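PDB 6TO1: minor fimbrium subunit Mfa5 from Porphyromonas gingivalis ATCC 33277, which serves as an accessory subunit of the minor fimbriae, pili that mediate biofilm formation and adhesion to host cells and other oral bacteria. Local coordinates for residues A[127-132]-A[218-223]; A[227-232]-A[357-362]. All coordinates share one frame; numbering follows the deposited sequence. Where two conformers were deposited one is given.

Both contacts lie within the von Willebrand factor A domain of Mfa5, and they show how one sheet is held by two kinds of chemistry. Contact 1 is wholly core; contact 2 is buried toward Leu232 but partly exposed around its histidine pair. In contact 2, strands 227-232 and 357-362 lie side by side, joined mainly by backbone hydrogen bonds. In contact 1, strand 127-132 meets the end of helix 209-220 and the turn after it almost entirely through side chains: a few apolar groups and one serine-carboxylate bond. The two meet because strands 126-133 and 227-234 are neighbours, with Val129 N probably bonded to His229 O, and because helix 209-220 leads through a short turn into strand 227-234.

Contact 1 (A[127-132]-A[218-223]); sequences DVVMVI and NIMATS
The side chains of Val129 and Met220 pass alongside each other, heading opposite ways, the branch CG2 of the valine resting 3.6 Å from the terminal methyl CE of the methionine. Met220 reaches this place by a folded path: CG lies anti to the backbone N (chi1 -168°), and the chain then bends at both chi2 and chi3. The bends bring CE back to the strand, where it also lies 3.9 Å from the carbonyl O of Asp127. The same valine methyl serves a second neighbour, Ile219, whose CG2 stands 4.0 Å from Val129 CG2 as the two branched side chains cross at a slant. This is the sheet-helix interface of an alpha/beta von Willebrand factor A domain: helix 209-220 lies against strand 126-133, and Ile219 continues onto Ala173 and Val175 of the adjoining strand 170-177. Beyond the helix, a type I turn from Met220 to Ser223 returns the chain to the strand, and the contact becomes polar. Ser223 OG, anti to its own backbone N (chi1 169°), donates to Asp127 OD2 at 2.7 Å. It meets that oxygen on the anti side, 17° out of the carboxylate plane. The same oxygen forms a salt bridge with Arg171, while Ser223 OG also bonds to Ala225 N, so that the buried carboxylate ties the turn to strand 170-177.

Contact 2 (A[227-232]-A[357-362]); sequences DKHIIL and TIHTIG
His229 and His359 meet rim to rim, ND1 of the first ring 2.8 Å from NE2 of the second. This is a hydrogen bond in which either nitrogen could be the donor, and it is distinctly bent, with an angle of 146° at the hydrogen. The ring planes are inclined by 29° and neither ring covers the face of the other; His229 ND1 lies in the plane of the His359 ring, at its edge. Both side chains leave the sheet on the same face, and in each CG is anti to the carbonyl carbon, beside its own backbone N. Thr357 runs alongside His229 and points the same way, Thr357 CB lying 3.7 Å from His229 ND1. Further along this face Ile231 CG1 packs against CD2 of His359, and Ile231 CG2 approaches Ile361 CD1 at 4.0 Å. The other face is lined by Ile230 with Ile358, whose CD1 turns in to within 3.9 Å of Ile230 CB, and by Leu232 with Thr360.

The backbones set these pairings. The strands run nearly parallel, at 14°, and five hydrogen bonds join them, alternating in direction from Thr357 N to Lys228 O through to Ile361 N to Leu232 O. Farther out, His359 meets the rings of His384 and Phe397, and Thr360 OG1 bonds to Leu375 O of helix 369-378. On the Ile230 and Leu232 face, helix 209-220 packs through Ala216, Met220 and Thr209. The Leu232 side chain lies about 11 Å from the magnesium ion bound by Ser135, Ser137 and Thr207. A central, mainly parallel sheet flanked by helices, with such a metal site at the C-terminal end of its strands, is typical of the Rossmann-like von Willebrand factor A fold, consistent with the family's metal-ion-dependent adhesion site.

Contact 1 (A[127-132]-A[218-223])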
loop_
_atom_site.group_PDB
_atom_site.type_symbol
_atom_site.label_atom_id
_atom_site.label_comp_id
_atom_site.label_asym_id
_atom_site.label_seq_id
_atom_site.Cartn_x
_atom_site.Cartn_y
_atom_site.Cartn_z
ATOM N N ASP A 127 15.429 11.688 2.618
ATOM C CA ASP A 127 16.189 12.788 3.181
ATOM C C ASP A 127 16.931 13.482 2.047
ATOM O O ASP A 127 17.444 12.821 1.139
ATOM C CB ASP A 127 17.191 12.310 4.242
ATOM C CG ASP A 127 16.548 12.077 5.597
ATOM O OD1 ASP A 127 15.489 12.676 5.880
ATOM O OD2 ASP A 127 17.121 11.286 6.384
ATOM N N VAL A 128 16.974 14.810 2.110
ATOM C CA VAL A 128 17.547 15.664 1.069
ATOM C C VAL A 128 18.527 16.614 1.725
ATOM O O VAL A 128 18.209 17.213 2.759
ATOM C CB VAL A 128 16.457 16.475 0.337
ATOM C CG1 VAL A 128 17.065 17.382 -0.718
ATOM C CG2 VAL A 128 15.400 15.543 -0.230
ATOM N N VAL A 129 19.705 16.765 1.130
ATOM C CA VAL A 129 20.633 17.813 1.526
ATOM C C VAL A 129 20.789 18.759 0.353
ATOM O O VAL A 129 21.263 18.360 -0.719
ATOM C CB VAL A 129 22.022 17.292 1.944
ATOM C CG1 VAL A 129 22.849 18.502 2.448
ATOM C CG2 VAL A 129 21.921 16.217 2.991
ATOM N N MET A 130 20.394 20.010 0.549
ATOM C CA MET A 130 20.584 21.046 -0.447
ATOM C C MET A 130 21.920 21.721 -0.185
ATOM O O MET A 130 22.247 22.037 0.966
ATOM C CB MET A 130 19.455 22.069 -0.383
ATOM C CG MET A 130 18.099 21.510 -0.761
ATOM S SD MET A 130 16.812 22.757 -0.556
ATOM C CE MET A 130 17.182 23.909 -1.879
ATOM N N VAL A 131 22.682 21.943 -1.259
ATOM C CA VAL A 131 24.044 22.521 -1.198
ATOM C C VAL A 131 24.091 23.696 -2.169
ATOM O O VAL A 131 24.003 23.495 -3.398
ATOM C CB VAL A 131 25.111 21.471 -1.566
ATOM C CG1 VAL A 131 26.512 22.016 -1.399
ATOM C CG2 VAL A 131 24.888 20.207 -0.747
ATOM N N ILE A 132 24.281 24.912 -1.646
ATOM C CA ILE A 132 24.177 26.123 -2.457
ATOM C C ILE A 132 25.512 26.865 -2.480
ATOM O O ILE A 132 26.058 27.222 -1.434
ATOM C CB ILE A 132 23.040 27.051 -1.979
ATOM C CG1 ILE A 132 21.742 26.249 -1.803
ATOM C CG2 ILE A 132 22.821 28.207 -2.978
ATOM C CD1 ILE A 132 20.511 27.088 -1.461
ATOM N N ASN A 218 28.739 14.275 5.148
ATOM C CA ASN A 218 28.779 14.157 6.593
ATOM C C ASN A 218 27.370 14.194 7.167
ATOM O O ASN A 218 27.027 13.408 8.060
ATOM C CB ASN A 218 29.604 15.285 7.215
ATOM C CG ASN A 218 31.116 15.085 7.069
ATOM O OD1 ASN A 218 31.606 14.055 6.608
ATOM N ND2 ASN A 218 31.853 16.093 7.491
ATOM N N ILE A 219 26.547 15.113 6.668
ATOM C CA ILE A 219 25.178 15.225 7.147
ATOM C C ILE A 219 24.379 13.988 6.777
ATOM O O ILE A 219 23.634 13.453 7.598
ATOM C CB ILE A 219 24.525 16.497 6.582
ATOM C CG1 ILE A 219 25.153 17.724 7.236
ATOM C CG2 ILE A 219 23.020 16.491 6.841
ATOM C CD1 ILE A 219 24.833 19.030 6.563
ATOM N N MET A 220 24.513 13.523 5.538
ATOM C CA MET A 220 23.731 12.382 5.080
ATOM C C MET A 220 24.112 11.093 5.788
ATOM O O MET A 220 23.286 10.170 5.856
ATOM C CB MET A 220 23.898 12.216 3.573
ATOM C CG MET A 220 22.886 11.244 2.986
ATOM S SD MET A 220 21.224 11.977 2.948
ATOM C CE MET A 220 21.275 13.004 1.493
ATOM N N ALA A 221 25.315 11.020 6.360
ATOM C CA ALA A 221 25.741 9.810 7.060
ATOM C C ALA A 221 24.815 9.413 8.206
ATOM O O ALA A 221 24.794 8.246 8.594
ATOM C CB ALA A 221 27.150 9.991 7.606
ATOM N N THR A 222 24.086 10.349 8.792
ATOM C CA THR A 222 23.179 9.995 9.888
ATOM C C THR A 222 21.785 9.584 9.407
ATOM O O THR A 222 20.943 9.192 10.226
ATOM C CB THR A 222 23.044 11.167 10.859
ATOM O OG1 THR A 222 22.267 12.194 10.230
ATOM C CG2 THR A 222 24.435 11.721 11.220
ATOM N N SER A 223 21.527 9.655 8.115
ATOM C CA SER A 223 20.204 9.369 7.588
ATOM C C SER A 223 19.920 7.878 7.600
ATOM O O SER A 223 20.768 7.062 7.227
ATOM C CB SER A 223 20.090 9.892 6.149
ATOM O OG SER A 223 18.903 9.410 5.498
#

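Contact 2 (A[227-232]-A[357-362])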
loop_
_atom_site.group_PDB
_atom_site.type_symbol
_atom_site.label_atom_id
_atom_site.label_comp_id
_atom_site.label_asym_id
_atom_site.label_seq_id
_atom_site.Cartn_x
_atom_site.Cartn_y
_atom_site.Cartn_z
ATOM N N ASP A 227 15.344 6.767 0.571
ATOM C CA ASP A 227 15.875 7.577 -0.514
ATOM C C ASP A 227 16.708 8.703 0.072
ATOM O O ASP A 227 16.287 9.351 1.035
ATOM C CB ASP A 227 14.781 8.211 -1.352
ATOM C CG ASP A 227 13.971 7.202 -2.124
ATOM O OD1 ASP A 227 14.462 6.083 -2.333
ATOM O OD2 ASP A 227 12.853 7.562 -2.522
ATOM N N LYS A 228 17.844 8.984 -0.559
ATOM C CA LYS A 228 18.781 9.991 -0.069
ATOM C C LYS A 228 19.265 10.797 -1.259
ATOM O O LYS A 228 19.863 10.235 -2.195
ATOM C CB LYS A 228 19.951 9.331 0.673
ATOM C CG LYS A 228 19.565 8.594 1.935
ATOM C CD LYS A 228 20.736 7.833 2.546
ATOM C CE LYS A 228 20.270 6.874 3.642
ATOM N NZ LYS A 228 21.356 5.939 4.046
ATOM N N HIS A 229 18.983 12.102 -1.240
ATOM C CA HIS A 229 19.298 13.000 -2.341
ATOM C C HIS A 229 20.192 14.148 -1.889
ATOM O O HIS A 229 19.994 14.712 -0.813
ATOM C CB HIS A 229 18.035 13.640 -2.947
ATOM C CG HIS A 229 17.034 12.665 -3.471
ATOM N ND1 HIS A 229 16.939 12.345 -4.810
ATOM C CD2 HIS A 229 16.077 11.946 -2.844
ATOM C CE1 HIS A 229 15.946 11.491 -4.989
ATOM N NE2 HIS A 229 15.417 11.221 -3.806
ATOM N N ILE A 230 21.162 14.495 -2.726
ATOM C CA ILE A 230 21.924 15.735 -2.606
ATOM C C ILE A 230 21.607 16.584 -3.821
ATOM O O ILE A 230 21.696 16.101 -4.956
ATOM C CB ILE A 230 23.436 15.477 -2.498
ATOM C CG1 ILE A 230 23.711 14.674 -1.234
ATOM C CG2 ILE A 230 24.217 16.785 -2.570
ATOM C CD1 ILE A 230 25.165 14.152 -1.136
ATOM N N ILE A 231 21.227 17.838 -3.585
ATOM C CA ILE A 231 20.957 18.794 -4.655
ATOM C C ILE A 231 22.021 19.888 -4.604
ATOM O O ILE A 231 22.060 20.669 -3.652
ATOM C CB ILE A 231 19.550 19.415 -4.529
ATOM C CG1 ILE A 231 18.468 18.348 -4.574
ATOM C CG2 ILE A 231 19.333 20.506 -5.608
ATOM C CD1 ILE A 231 17.092 18.857 -4.005
ATOM N N LEU A 232 22.831 19.997 -5.658
ATOM C CA LEU A 232 23.875 21.008 -5.738
ATOM C C LEU A 232 23.444 22.107 -6.689
ATOM O O LEU A 232 23.139 21.845 -7.852
ATOM C CB LEU A 232 25.199 20.393 -6.216
ATOM C CG LEU A 232 26.368 21.317 -6.458
ATOM C CD1 LEU A 232 26.849 21.988 -5.180
ATOM C CD2 LEU A 232 27.495 20.498 -7.135
ATOM N N THR A 357 21.605 9.848 -4.408
ATOM C CA THR A 357 21.268 10.408 -5.711
ATOM C C THR A 357 21.724 11.860 -5.747
ATOM O O THR A 357 21.453 12.621 -4.817
ATOM C CB THR A 357 19.759 10.314 -5.953
ATOM O OG1 THR A 357 19.380 8.940 -5.948
ATOM C CG2 THR A 357 19.383 10.923 -7.277
ATOM N N ILE A 358 22.408 12.240 -6.818
ATOM C CA ILE A 358 22.966 13.579 -6.929
ATOM C C ILE A 358 22.285 14.311 -8.066
ATOM O O ILE A 358 22.370 13.881 -9.223
ATOM C CB ILE A 358 24.491 13.578 -7.170
ATOM C CG1 ILE A 358 25.145 12.531 -6.296
ATOM C CG2 ILE A 358 25.029 14.983 -6.962
ATOM C CD1 ILE A 358 24.965 12.723 -4.837
ATOM N N HIS A 359 21.697 15.463 -7.743
ATOM C CA HIS A 359 21.136 16.394 -8.705
ATOM C C HIS A 359 22.000 17.647 -8.760
ATOM O O HIS A 359 22.429 18.155 -7.716
ATOM C CB HIS A 359 19.728 16.824 -8.311
ATOM C CG HIS A 359 18.846 15.701 -7.889
ATOM N ND1 HIS A 359 17.868 15.184 -8.714
ATOM C CD2 HIS A 359 18.780 15.001 -6.734
ATOM C CE1 HIS A 359 17.249 14.203 -8.081
ATOM N NE2 HIS A 359 17.773 14.081 -6.875
ATOM N N THR A 360 22.242 18.162 -9.954
ATOM C CA THR A 360 22.988 19.406 -10.059
ATOM C C THR A 360 22.192 20.374 -10.918
ATOM O O THR A 360 21.535 19.991 -11.882
ATOM C CB THR A 360 24.395 19.220 -10.654
ATOM O OG1 THR A 360 24.273 18.599 -11.938
ATOM C CG2 THR A 360 25.246 18.359 -9.761
ATOM N N ILE A 361 22.296 21.649 -10.576
ATOM C CA ILE A 361 21.555 22.708 -11.245
ATOM C C ILE A 361 22.560 23.793 -11.568
ATOM O O ILE A 361 23.217 24.311 -10.667
ATOM C CB ILE A 361 20.417 23.252 -10.363
ATOM C CG1 ILE A 361 19.504 22.110 -9.934
ATOM C CG2 ILE A 361 19.668 24.329 -11.092
ATOM C CD1 ILE A 361 18.454 22.548 -8.929
ATOM N N GLY A 362 22.679 24.149 -12.846
ATOM C CA GLY A 362 23.710 25.064 -13.285
ATOM C C GLY A 362 23.149 26.461 -13.476
ATOM O O GLY A 362 22.278 26.677 -14.318
#